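Local structure of flagellar biosynthesis protein FlhF (Bacillus subtilis, 2PX0) at residues P94-Q100 and T284-F290; Y226-K230 and N260-E264. The protein binds and hydrolyses GTP as a homodimeric GTPase of the signal-recognition-particle family and is necessary for building the bacterial flagellum. One frame throughout, in Å; residues are numbered along the deposited sequence.

Contact 1 (P94-Q100 and T284-F290); sequences PSADKWQ and TVSPLGF
The linker 94-100, between helix 81-90 and strand 107-112, packs on the chain entering the C-terminal helix 287-294. Pro94 and Ser95 are extended; residues 96-98 make one 3-10 turn, with Trp99 N bonded to Ala96 O (2.9 Å). Ala96 lies opposite Pro287 (CA-CA 5.9 Å), its CA 3.6 Å from Pro287 CG. Lys98 turns away and bridges Asp97 (Lys98 NZ to Asp97 OD2 2.6 Å). Trp99 (chi1 m, chi2 60°) is the buried centre: Pro287 CG sits 3.2 Å above the centroid of its five-membered ring, a CH-pi contact, while CZ3 meets Val285 CG2 (3.6 Å) and CH2 meets Phe290 CB (3.6 Å). Trp99 NE1 gives a weak hydrogen bond to Pro94 O (3.0 Å). Gln100 has positive phi and psi (42/43). Ser286 is the N-cap, its OG accepting from Gly289 N (2.9 Å). Pro287, with no N-H to satisfy in the first turn, lays its CG on the indole face; beside this apolar core a single hydrogen bond, Gln100 NE2 to Thr284 OG1 (3.1 Å), spans the segments.

Contact 2 (Y226-K230 and N260-E264); sequences YEDMK and NILAE
In the P-loop GTPase domain of this SRP-family protein, two helices that follow neighbouring parallel strands, 214-221 and 243-247, pack side by side: the start of helix 226-232 against the end of helix 256-263. Segment 226-230 is helical throughout, with Lys230 N bonded to Tyr226 O (2.6 Å); residues 260-263 are helical and Glu264 leaves the helix at phi/psi -98/49. The closest CA pair is Lys230 with Ile261, 6.4 Å. Tyr226 (chi1 t, chi2 70°) reaches across, one ring face covered by the Asn260 side chain, and its OH donates to Glu264 OE2 at 2.5 Å, close to the ring plane. Glu264 adopts chi1 p and chi2 t. Lys55, from the N-terminal region, completes the polar cluster: its NZ forms a salt bridge with Glu264 OE1 and a hydrogen bond with Tyr226 OH, and its backbone N bonds to Asn260 OD1. Both carboxylate oxygens of Glu264 are therefore satisfied, and the tyrosine hydroxyl has two partners. Lys230 NZ, 4.5 Å from Glu264 OE2, adds charge proximity without a salt bridge. Beneath this polar edge Ile261 (chi1 m, chi2 m) fills the interhelical gap: its CD1 lies 3.7 Å from Tyr226 CE1, 3.6 Å from Met229 CB and 3.6 Å from Lys230 N.

How the contacts relate
The centres of contacts 1 and 2 lie about 17 Å apart, and helix 256-263 joins them. Leu262, out of reach of 226-230, packs on contact 1, its CD1 3.6 Å from Trp99 CH2 and its O 3.5 Å from Pro94 CD. Contact 2 lies within the GTPase domain, while contact 1 attaches the linker from the N-terminal helices to that domain's last helix. Both stand back from the nucleotide: the side chains of Val285 and Met229 are about 12 and 14 Å from a bound GNP. Val285 is about 6 Å from the side chain of Ile249, and Met229 about 7 Å from that of Ser113, both assigned to GTP binding by similarity.

Contact 1 (P94-Q100 and T284-F290)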
loop_
_atom_site.group_PDB
_atom_site.type_symbol
_atom_site.label_atom_id
_atom_site.label_comp_id
_atom_site.label_asym_id
_atom_site.label_seq_id
_atom_site.Cartn_x
_atom_site.Cartn_y
_atom_site.Cartn_z
ATOM N N PRO A 94 -21.189 2.533 -10.698
ATOM C CA PRO A 94 -21.946 3.734 -11.063
ATOM C C PRO A 94 -21.891 3.987 -12.563
ATOM O O PRO A 94 -20.887 3.694 -13.208
ATOM C CB PRO A 94 -21.280 4.840 -10.238
ATOM C CG PRO A 94 -19.968 4.235 -9.792
ATOM C CD PRO A 94 -20.287 2.793 -9.572
ATOM N N SER A 95 -22.975 4.516 -13.121
ATOM C CA SER A 95 -23.048 4.773 -14.557
ATOM C C SER A 95 -21.898 5.612 -15.095
ATOM O O SER A 95 -21.301 6.424 -14.376
ATOM C CB SER A 95 -24.365 5.450 -14.897
ATOM O OG SER A 95 -24.580 6.544 -14.028
ATOM N N ALA A 96 -21.608 5.415 -16.377
ATOM C CA ALA A 96 -20.524 6.108 -17.060
ATOM C C ALA A 96 -20.409 7.579 -16.700
ATOM O O ALA A 96 -19.295 8.106 -16.572
ATOM C CB ALA A 96 -20.697 5.969 -18.549
ATOM N N ASP A 97 -21.552 8.245 -16.532
ATOM C CA ASP A 97 -21.537 9.671 -16.218
ATOM C C ASP A 97 -20.821 9.971 -14.911
ATOM O O ASP A 97 -20.274 11.055 -14.748
ATOM C CB ASP A 97 -22.955 10.240 -16.162
ATOM C CG ASP A 97 -23.715 9.764 -14.949
ATOM O OD1 ASP A 97 -24.025 8.555 -14.891
ATOM O OD2 ASP A 97 -23.986 10.596 -14.049
ATOM N N LYS A 98 -20.813 9.025 -13.982
ATOM C CA LYS A 98 -20.145 9.265 -12.721
ATOM C C LYS A 98 -18.641 8.986 -12.788
ATOM O O LYS A 98 -17.933 9.149 -11.796
ATOM C CB LYS A 98 -20.790 8.431 -11.614
ATOM C CG LYS A 98 -21.617 9.246 -10.633
ATOM C CD LYS A 98 -22.894 9.760 -11.276
ATOM C CE LYS A 98 -23.875 8.618 -11.541
ATOM N NZ LYS A 98 -25.103 9.065 -12.263
ATOM N N TRP A 99 -18.158 8.555 -13.950
ATOM C CA TRP A 99 -16.734 8.284 -14.126
ATOM C C TRP A 99 -16.094 9.382 -14.990
ATOM O O TRP A 99 -16.780 10.260 -15.528
ATOM C CB TRP A 99 -16.518 6.951 -14.831
ATOM C CG TRP A 99 -16.834 5.714 -14.046
ATOM C CD1 TRP A 99 -18.042 5.359 -13.495
ATOM C CD2 TRP A 99 -15.958 4.594 -13.838
ATOM N NE1 TRP A 99 -17.969 4.081 -12.964
ATOM C CE2 TRP A 99 -16.703 3.595 -13.156
ATOM C CE3 TRP A 99 -14.615 4.341 -14.155
ATOM C CZ2 TRP A 99 -16.151 2.366 -12.805
ATOM C CZ3 TRP A 99 -14.068 3.120 -13.806
ATOM C CH2 TRP A 99 -14.833 2.148 -13.132
ATOM N N GLN A 100 -14.770 9.320 -15.111
ATOM C CA GLN A 100 -14.002 10.258 -15.932
ATOM C C GLN A 100 -14.355 11.749 -15.898
ATOM O O GLN A 100 -14.382 12.423 -16.933
ATOM C CB GLN A 100 -14.008 9.775 -17.384
ATOM C CG GLN A 100 -13.205 8.523 -17.586
ATOM C CD GLN A 100 -13.301 7.998 -18.997
ATOM O OE1 GLN A 100 -14.359 7.532 -19.417
ATOM N NE2 GLN A 100 -12.192 8.068 -19.743
ATOM N N THR A 284 -6.868 7.262 -17.810
ATOM C CA THR A 284 -8.295 7.347 -17.505
ATOM C C THR A 284 -9.071 6.137 -18.061
ATOM O O THR A 284 -8.725 5.607 -19.119
ATOM C CB THR A 284 -8.867 8.632 -18.079
ATOM O OG1 THR A 284 -10.157 8.855 -17.521
ATOM C CG2 THR A 284 -8.982 8.531 -19.583
ATOM N N VAL A 285 -10.112 5.695 -17.354
ATOM C CA VAL A 285 -10.883 4.528 -17.795
ATOM C C VAL A 285 -12.378 4.710 -17.640
ATOM O O VAL A 285 -12.829 5.582 -16.906
ATOM C CB VAL A 285 -10.501 3.257 -17.000
ATOM C CG1 VAL A 285 -9.010 3.025 -17.084
ATOM C CG2 VAL A 285 -10.918 3.399 -15.555
ATOM N N SER A 286 -13.133 3.852 -18.322
ATOM C CA SER A 286 -14.598 3.862 -18.292
ATOM C C SER A 286 -15.155 2.599 -17.615
ATOM O O SER A 286 -14.501 1.561 -17.583
ATOM C CB SER A 286 -15.130 3.902 -19.718
ATOM O OG SER A 286 -14.802 2.695 -20.394
ATOM N N PRO A 287 -16.382 2.668 -17.081
ATOM C CA PRO A 287 -16.960 1.489 -16.432
ATOM C C PRO A 287 -16.644 0.226 -17.211
ATOM O O PRO A 287 -15.940 -0.650 -16.714
ATOM C CB PRO A 287 -18.446 1.809 -16.411
ATOM C CG PRO A 287 -18.431 3.277 -16.122
ATOM C CD PRO A 287 -17.339 3.789 -17.064
ATOM N N LEU A 288 -17.149 0.131 -18.437
ATOM C CA LEU A 288 -16.873 -1.046 -19.259
ATOM C C LEU A 288 -15.365 -1.234 -19.510
ATOM O O LEU A 288 -14.884 -2.366 -19.667
ATOM C CB LEU A 288 -17.603 -0.950 -20.606
ATOM C CG LEU A 288 -17.197 -2.007 -21.646
ATOM C CD1 LEU A 288 -17.239 -3.399 -21.035
ATOM C CD2 LEU A 288 -18.134 -1.925 -22.833
ATOM N N GLY A 289 -14.627 -0.124 -19.554
ATOM C CA GLY A 289 -13.199 -0.203 -19.780
ATOM C C GLY A 289 -12.504 -0.851 -18.600
ATOM O O GLY A 289 -11.573 -1.640 -18.771
ATOM N N PHE A 290 -12.961 -0.512 -17.399
ATOM C CA PHE A 290 -12.399 -1.059 -16.174
ATOM C C PHE A 290 -12.680 -2.541 -16.078
ATOM O O PHE A 290 -11.829 -3.316 -15.649
ATOM C CB PHE A 290 -13.013 -0.385 -14.956
ATOM C CG PHE A 290 -12.526 -0.944 -13.659
ATOM C CD1 PHE A 290 -11.245 -0.659 -13.201
ATOM C CD2 PHE A 290 -13.330 -1.787 -12.912
ATOM C CE1 PHE A 290 -10.777 -1.211 -12.022
ATOM C CE2 PHE A 290 -12.870 -2.348 -11.723
ATOM C CZ PHE A 290 -11.596 -2.063 -11.279
#

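Contact 2 (Y226-K230 and N260-E264)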
loop_
_atom_site.group_PDB
_atom_site.type_symbol
_atom_site.label_atom_id
_atom_site.label_comp_id
_atom_site.label_asym_id
_atom_site.label_seq_id
_atom_site.Cartn_x
_atom_site.Cartn_y
_atom_site.Cartn_z
ATOM N N TYR A 226 -9.439 -5.326 0.063
ATOM C CA TYR A 226 -10.775 -4.766 -0.033
ATOM C C TYR A 226 -11.309 -4.364 1.336
ATOM O O TYR A 226 -11.858 -3.273 1.510
ATOM C CB TYR A 226 -11.742 -5.787 -0.649
ATOM C CG TYR A 226 -13.204 -5.446 -0.415
ATOM C CD1 TYR A 226 -13.800 -4.359 -1.058
ATOM C CD2 TYR A 226 -13.971 -6.174 0.489
ATOM C CE1 TYR A 226 -15.122 -4.006 -0.804
ATOM C CE2 TYR A 226 -15.288 -5.828 0.749
ATOM C CZ TYR A 226 -15.859 -4.743 0.098
ATOM O OH TYR A 226 -17.165 -4.398 0.339
ATOM N N GLU A 227 -11.156 -5.267 2.299
ATOM C CA GLU A 227 -11.656 -5.047 3.651
ATOM C C GLU A 227 -11.124 -3.750 4.271
ATOM O O GLU A 227 -11.864 -3.026 4.939
ATOM C CB GLU A 227 -11.317 -6.263 4.518
ATOM C CG GLU A 227 -12.207 -6.446 5.755
ATOM C CD GLU A 227 -13.681 -6.750 5.434
ATOM O OE1 GLU A 227 -13.958 -7.761 4.735
ATOM O OE2 GLU A 227 -14.561 -5.976 5.899
ATOM N N ASP A 228 -9.853 -3.438 4.031
ATOM C CA ASP A 228 -9.269 -2.214 4.566
ATOM C C ASP A 228 -9.907 -0.996 3.922
ATOM O O ASP A 228 -10.229 -0.027 4.607
ATOM C CB ASP A 228 -7.760 -2.176 4.335
ATOM C CG ASP A 228 -7.024 -3.211 5.159
ATOM O OD1 ASP A 228 -7.553 -3.587 6.215
ATOM O OD2 ASP A 228 -5.920 -3.642 4.763
ATOM N N MET A 229 -10.084 -1.043 2.602
ATOM C CA MET A 229 -10.696 0.066 1.870
ATOM C C MET A 229 -12.177 0.169 2.201
ATOM O O MET A 229 -12.724 1.269 2.291
ATOM C CB MET A 229 -10.547 -0.129 0.367
ATOM C CG MET A 229 -9.136 -0.090 -0.155
ATOM S SD MET A 229 -9.158 -0.304 -1.967
ATOM C CE MET A 229 -9.178 -2.106 -2.116
ATOM N N LYS A 230 -12.822 -0.985 2.372
ATOM C CA LYS A 230 -14.249 -1.047 2.696
ATOM C C LYS A 230 -14.547 -0.095 3.837
ATOM O O LYS A 230 -15.575 0.577 3.837
ATOM C CB LYS A 230 -14.630 -2.474 3.103
ATOM C CG LYS A 230 -16.127 -2.743 3.196
ATOM C CD LYS A 230 -16.395 -4.210 3.542
ATOM C CE LYS A 230 -17.887 -4.530 3.532
ATOM N NZ LYS A 230 -18.679 -3.620 4.420
ATOM N N ASN A 260 -15.060 -4.275 -6.117
ATOM C CA ASN A 260 -15.801 -4.389 -4.868
ATOM C C ASN A 260 -16.110 -3.009 -4.260
ATOM O O ASN A 260 -17.237 -2.741 -3.841
ATOM C CB ASN A 260 -14.994 -5.199 -3.852
ATOM C CG ASN A 260 -14.785 -6.639 -4.274
ATOM O OD1 ASN A 260 -15.739 -7.362 -4.594
ATOM N ND2 ASN A 260 -13.530 -7.073 -4.261
ATOM N N ILE A 261 -15.097 -2.145 -4.212
ATOM C CA ILE A 261 -15.242 -0.812 -3.644
ATOM C C ILE A 261 -16.151 0.070 -4.463
ATOM O O ILE A 261 -16.919 0.877 -3.918
ATOM C CB ILE A 261 -13.883 -0.091 -3.516
ATOM C CG1 ILE A 261 -13.080 -0.679 -2.362
ATOM C CG2 ILE A 261 -14.098 1.373 -3.253
ATOM C CD1 ILE A 261 -13.777 -0.582 -1.036
ATOM N N LEU A 262 -16.050 -0.070 -5.776
ATOM C CA LEU A 262 -16.856 0.740 -6.663
ATOM C C LEU A 262 -18.291 0.262 -6.697
ATOM O O LEU A 262 -19.209 1.080 -6.693
ATOM C CB LEU A 262 -16.268 0.731 -8.070
ATOM C CG LEU A 262 -15.029 1.585 -8.290
ATOM C CD1 LEU A 262 -14.396 1.247 -9.647
ATOM C CD2 LEU A 262 -15.425 3.046 -8.212
ATOM N N ALA A 263 -18.482 -1.055 -6.717
ATOM C CA ALA A 263 -19.822 -1.644 -6.770
ATOM C C ALA A 263 -20.752 -1.006 -5.746
ATOM O O ALA A 263 -21.890 -0.630 -6.052
ATOM C CB ALA A 263 -19.741 -3.124 -6.525
ATOM N N GLU A 264 -20.247 -0.886 -4.525
ATOM C CA GLU A 264 -20.988 -0.288 -3.440
ATOM C C GLU A 264 -20.597 1.192 -3.233
ATOM O O GLU A 264 -20.336 1.615 -2.110
ATOM C CB GLU A 264 -20.743 -1.107 -2.182
ATOM C CG GLU A 264 -19.286 -1.502 -1.997
ATOM C CD GLU A 264 -19.072 -2.562 -0.919
ATOM O OE1 GLU A 264 -19.540 -3.715 -1.103
ATOM O OE2 GLU A 264 -18.431 -2.246 0.112
#